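Local coordinates for protein Rv1364c/MT1410 (PDB 3KE6) that probably acts as a regulator of sigma-factor activity, joining a manganese-binding PP2C-type phosphatase domain of the RsbU kind to an RsbW-like kinase domain, at residues Thr187-Glu199 with Thr235-Asp247. Numbering follows the deposited sequence.
Sequences TDGLIERPGRPLE and TLELLLRSTGYND. With MN (manganese (II) ion), chain F.
The guanidinium of Arg193 lies with Leu239 CD2 over one face and with Thr243 CG2 at its edge, close to its plane, as is Leu190 O. Its NH1 comes within 3.1 Å of Leu239 O of helix 227-241, while NH2 forms a salt bridge with Glu204 of helix 198-212. The chain bends at chi3 (-82°), leaving the guanidinium beside the Leu239 carbonyl, and the aliphatic part runs past Leu240, Arg193 CD lying 3.8 Å from Leu240 CD2. Leu190 CD1 meets Leu239 CD1 at 3.7 Å, the two side chains crossing nearly at right angles. Farther along, the Pro194 ring rests on the backbone of Thr243, with Pro194 CG 3.5 Å from Thr243 O.

At the other end, the paired antiparallel strands 182-186 and 249-256 bring Asp188 and Asp247 side by side, their carboxylates turned 47° apart. Asp188 OD1 binds one manganese at 2.2 Å and Asp247 OD2 at 1.9 Å; three waters and Asp71 complete six ligands, and water 1 also donates to Asp188 OD2. With a second manganese about 4 Å from the Asp247 side chain (nearest atoms) and Asp71 serving both ions, the site is consistent with the two-metal centre of PP2C-type phosphatases.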
loop_
_atom_site.group_PDB
_atom_site.type_symbol
_atom_site.label_atom_id
_atom_site.label_comp_id
_atom_site.label_asym_id
_atom_site.label_seq_id
_atom_site.Cartn_x
_atom_site.Cartn_y
_atom_site.Cartn_z
ATOM N N THR A 187 5.607 13.066 -8.137
ATOM C CA THR A 187 5.493 13.671 -9.451
ATOM C C THR A 187 6.140 15.043 -9.426
ATOM O O THR A 187 6.386 15.597 -8.351
ATOM C CB THR A 187 4.031 13.790 -9.937
ATOM O OG1 THR A 187 3.202 14.306 -8.887
ATOM C CG2 THR A 187 3.523 12.438 -10.396
ATOM N N ASP A 188 6.396 15.583 -10.619
ATOM C CA ASP A 188 7.104 16.846 -10.784
ATOM C C ASP A 188 6.380 18.027 -10.142
ATOM O O ASP A 188 6.983 19.080 -9.886
ATOM C CB ASP A 188 7.417 17.121 -12.279
ATOM C CG ASP A 188 6.164 17.233 -13.168
ATOM O OD1 ASP A 188 5.017 17.243 -12.665
ATOM O OD2 ASP A 188 6.336 17.302 -14.403
ATOM N N GLY A 189 5.092 17.851 -9.876
ATOM C CA GLY A 189 4.320 18.870 -9.180
ATOM C C GLY A 189 4.877 19.174 -7.807
ATOM O O GLY A 189 4.740 20.287 -7.314
ATOM N N LEU A 190 5.514 18.187 -7.191
ATOM C CA LEU A 190 6.052 18.350 -5.853
ATOM C C LEU A 190 7.253 19.277 -5.838
ATOM O O LEU A 190 7.429 20.051 -4.900
ATOM C CB LEU A 190 6.431 16.989 -5.270
ATOM C CG LEU A 190 6.725 16.921 -3.772
ATOM C CD1 LEU A 190 5.625 17.554 -2.909
ATOM C CD2 LEU A 190 6.935 15.474 -3.405
ATOM N N ILE A 191 8.069 19.222 -6.880
ATOM C CA ILE A 191 9.295 20.011 -6.896
ATOM C C ILE A 191 9.275 21.219 -7.839
ATOM O O ILE A 191 10.131 22.074 -7.721
ATOM C CB ILE A 191 10.544 19.131 -7.148
ATOM C CG1 ILE A 191 10.401 18.309 -8.435
ATOM C CG2 ILE A 191 10.774 18.209 -5.940
ATOM C CD1 ILE A 191 11.673 17.560 -8.809
ATOM N N GLU A 192 8.298 21.297 -8.746
ATOM C CA GLU A 192 8.132 22.471 -9.618
ATOM C C GLU A 192 7.030 23.378 -9.085
ATOM O O GLU A 192 6.015 23.600 -9.744
ATOM C CB GLU A 192 7.818 22.057 -11.055
ATOM C CG GLU A 192 8.813 21.073 -11.636
ATOM C CD GLU A 192 9.102 21.323 -13.105
ATOM O OE1 GLU A 192 8.561 20.565 -13.948
ATOM O OE2 GLU A 192 9.870 22.279 -13.408
ATOM N N ARG A 193 7.257 23.901 -7.886
ATOM C CA ARG A 193 6.298 24.759 -7.184
ATOM C C ARG A 193 6.491 26.217 -7.631
ATOM O O ARG A 193 7.609 26.608 -7.976
ATOM C CB ARG A 193 6.497 24.629 -5.658
ATOM C CG ARG A 193 6.471 23.168 -5.163
ATOM C CD ARG A 193 6.860 23.001 -3.699
ATOM N NE ARG A 193 8.311 22.981 -3.474
ATOM C CZ ARG A 193 8.994 23.863 -2.739
ATOM N NH1 ARG A 193 8.386 24.873 -2.122
ATOM N NH2 ARG A 193 10.312 23.735 -2.615
ATOM N N PRO A 194 5.401 27.015 -7.643
ATOM C CA PRO A 194 5.478 28.437 -7.987
ATOM C C PRO A 194 6.613 29.183 -7.270
ATOM O O PRO A 194 6.850 28.952 -6.074
ATOM C CB PRO A 194 4.113 28.998 -7.548
ATOM C CG PRO A 194 3.215 27.850 -7.411
ATOM C CD PRO A 194 4.017 26.585 -7.369
ATOM N N GLY A 195 7.299 30.057 -8.013
ATOM C CA GLY A 195 8.362 30.897 -7.470
ATOM C C GLY A 195 9.505 30.139 -6.818
ATOM O O GLY A 195 10.083 30.612 -5.840
ATOM N N ARG A 196 9.829 28.962 -7.347
ATOM C CA ARG A 196 10.919 28.138 -6.809
ATOM C C ARG A 196 11.695 27.455 -7.946
ATOM O O ARG A 196 11.112 26.712 -8.741
ATOM C CB ARG A 196 10.373 27.073 -5.845
ATOM C CG ARG A 196 9.608 27.601 -4.608
ATOM C CD ARG A 196 10.471 27.626 -3.374
ATOM N NE ARG A 196 11.695 28.373 -3.600
ATOM C CZ ARG A 196 12.733 28.402 -2.771
ATOM N NH1 ARG A 196 12.721 27.735 -1.621
ATOM N NH2 ARG A 196 13.794 29.128 -3.100
ATOM N N PRO A 197 13.016 27.706 -8.034
ATOM C CA PRO A 197 13.800 27.066 -9.084
ATOM C C PRO A 197 14.092 25.600 -8.774
ATOM O O PRO A 197 14.259 25.229 -7.606
ATOM C CB PRO A 197 15.088 27.890 -9.113
ATOM C CG PRO A 197 15.233 28.411 -7.750
ATOM C CD PRO A 197 13.848 28.573 -7.180
ATOM N N LEU A 198 14.174 24.797 -9.833
ATOM C CA LEU A 198 14.260 23.330 -9.749
ATOM C C LEU A 198 15.301 22.769 -8.772
ATOM O O LEU A 198 14.976 21.921 -7.941
ATOM C CB LEU A 198 14.524 22.750 -11.142
ATOM C CG LEU A 198 13.305 22.762 -12.056
ATOM C CD1 LEU A 198 13.725 22.785 -13.529
ATOM C CD2 LEU A 198 12.402 21.551 -11.729
ATOM N N GLU A 199 16.546 23.223 -8.895
ATOM C CA GLU A 199 17.647 22.677 -8.096
ATOM C C GLU A 199 17.525 23.079 -6.626
ATOM O O GLU A 199 17.921 22.315 -5.749
ATOM C CB GLU A 199 19.012 23.070 -8.690
ATOM C CG GLU A 199 19.348 22.338 -10.001
ATOM C CD GLU A 199 20.196 23.165 -10.977
ATOM O OE1 GLU A 199 21.204 23.777 -10.554
ATOM O OE2 GLU A 199 19.857 23.195 -12.182
ATOM N N THR A 235 6.215 16.238 5.032
ATOM C CA THR A 235 6.970 16.674 3.870
ATOM C C THR A 235 6.086 17.480 2.935
ATOM O O THR A 235 6.394 18.634 2.620
ATOM C CB THR A 235 7.522 15.481 3.089
ATOM O OG1 THR A 235 8.746 15.049 3.687
ATOM C CG2 THR A 235 7.775 15.856 1.647
ATOM N N LEU A 236 4.977 16.880 2.513
ATOM C CA LEU A 236 4.144 17.485 1.471
ATOM C C LEU A 236 3.481 18.799 1.903
ATOM O O LEU A 236 3.394 19.739 1.113
ATOM C CB LEU A 236 3.099 16.490 0.962
ATOM C CG LEU A 236 2.367 16.893 -0.325
ATOM C CD1 LEU A 236 2.218 15.707 -1.263
ATOM C CD2 LEU A 236 0.992 17.526 -0.016
ATOM N N GLU A 237 3.052 18.864 3.161
ATOM C CA GLU A 237 2.308 20.021 3.677
ATOM C C GLU A 237 3.201 21.212 4.064
ATOM O O GLU A 237 2.756 22.356 4.003
ATOM C CB GLU A 237 1.399 19.591 4.839
ATOM C CG GLU A 237 0.282 18.624 4.375
ATOM C CD GLU A 237 -0.297 17.770 5.502
ATOM O OE1 GLU A 237 -0.746 18.358 6.524
ATOM O OE2 GLU A 237 -0.306 16.516 5.353
ATOM N N LEU A 238 4.447 20.950 4.450
ATOM C CA LEU A 238 5.424 22.026 4.616
ATOM C C LEU A 238 5.925 22.512 3.248
ATOM O O LEU A 238 6.031 23.718 3.019
ATOM C CB LEU A 238 6.594 21.596 5.504
ATOM C CG LEU A 238 6.251 21.494 6.991
ATOM C CD1 LEU A 238 7.294 20.696 7.766
ATOM C CD2 LEU A 238 6.090 22.873 7.585
ATOM N N LEU A 239 6.216 21.588 2.333
ATOM C CA LEU A 239 6.637 21.981 0.983
ATOM C C LEU A 239 5.622 22.899 0.292
ATOM O O LEU A 239 6.012 23.789 -0.465
ATOM C CB LEU A 239 6.896 20.770 0.082
ATOM C CG LEU A 239 8.207 19.981 0.164
ATOM C CD1 LEU A 239 8.448 19.296 -1.179
ATOM C CD2 LEU A 239 9.406 20.832 0.538
ATOM N N LEU A 240 4.335 22.690 0.556
ATOM C CA LEU A 240 3.278 23.466 -0.092
ATOM C C LEU A 240 2.608 24.492 0.825
ATOM O O LEU A 240 1.787 25.283 0.357
ATOM C CB LEU A 240 2.220 22.515 -0.647
ATOM C CG LEU A 240 2.738 21.417 -1.582
ATOM C CD1 LEU A 240 1.627 20.420 -1.884
ATOM C CD2 LEU A 240 3.309 22.009 -2.864
ATOM N N ARG A 241 2.956 24.470 2.114
ATOM C CA ARG A 241 2.364 25.351 3.133
ATOM C C ARG A 241 2.134 26.766 2.629
ATOM O O ARG A 241 1.000 27.250 2.610
ATOM C CB ARG A 241 3.261 25.397 4.385
ATOM C CG ARG A 241 2.932 26.502 5.395
ATOM C CD ARG A 241 4.074 26.728 6.394
ATOM N NE ARG A 241 4.053 25.781 7.518
ATOM C CZ ARG A 241 4.816 25.875 8.612
ATOM N NH1 ARG A 241 5.683 26.875 8.762
ATOM N NH2 ARG A 241 4.711 24.968 9.570
ATOM N N SER A 242 3.226 27.418 2.239
ATOM C CA SER A 242 3.191 28.809 1.801
ATOM C C SER A 242 3.196 28.923 0.280
ATOM O O SER A 242 2.533 29.794 -0.293
ATOM C CB SER A 242 4.396 29.575 2.370
ATOM O OG SER A 242 5.617 29.060 1.855
ATOM N N THR A 243 3.945 28.032 -0.358
ATOM C CA THR A 243 4.282 28.162 -1.772
ATOM C C THR A 243 3.130 27.806 -2.731
ATOM O O THR A 243 3.166 28.178 -3.907
ATOM C CB THR A 243 5.499 27.264 -2.091
ATOM O OG1 THR A 243 6.249 27.823 -3.169
ATOM C CG2 THR A 243 5.058 25.846 -2.440
ATOM N N GLY A 244 2.124 27.078 -2.241
ATOM C CA GLY A 244 1.012 26.626 -3.082
ATOM C C GLY A 244 1.442 25.585 -4.107
ATOM O O GLY A 244 2.556 25.062 -4.042
ATOM N N TYR A 245 0.563 25.297 -5.065
ATOM C CA TYR A 245 0.845 24.297 -6.108
ATOM C C TYR A 245 0.205 24.699 -7.426
ATOM O O TYR A 245 -0.797 25.413 -7.431
ATOM C CB TYR A 245 0.393 22.875 -5.681
ATOM C CG TYR A 245 -1.095 22.684 -5.356
ATOM C CD1 TYR A 245 -1.746 23.482 -4.413
ATOM C CD2 TYR A 245 -1.836 21.672 -5.958
ATOM C CE1 TYR A 245 -3.097 23.297 -4.104
ATOM C CE2 TYR A 245 -3.195 21.479 -5.646
ATOM C CZ TYR A 245 -3.814 22.302 -4.722
ATOM O OH TYR A 245 -5.142 22.142 -4.406
ATOM N N ASN A 246 0.788 24.252 -8.539
ATOM C CA ASN A 246 0.241 24.569 -9.869
ATOM C C ASN A 246 0.077 23.403 -10.864
ATOM O O ASN A 246 -0.375 23.627 -11.986
ATOM C CB ASN A 246 1.054 25.702 -10.518
ATOM C CG ASN A 246 2.445 25.263 -10.964
ATOM O OD1 ASN A 246 2.724 24.066 -11.117
ATOM N ND2 ASN A 246 3.322 26.243 -11.196
ATOM N N ASP A 247 0.457 22.188 -10.468
ATOM C CA ASP A 247 0.294 20.985 -11.294
ATOM C C ASP A 247 -0.433 19.967 -10.404
ATOM O O ASP A 247 -0.863 20.292 -9.291
ATOM C CB ASP A 247 1.681 20.467 -11.777
ATOM C CG ASP A 247 1.589 19.412 -12.908
ATOM O OD1 ASP A 247 0.456 19.118 -13.349
ATOM O OD2 ASP A 247 2.634 18.835 -13.352
HETATM MN MN MN F . 3.307 17.168 -14.073
HETATM O O HOH W 1 4.409 18.261 -15.641
HETATM O O HOH W 2 1.404 17.715 -15.066
HETATM O O HOH W 3 2.179 16.580 -12.260
#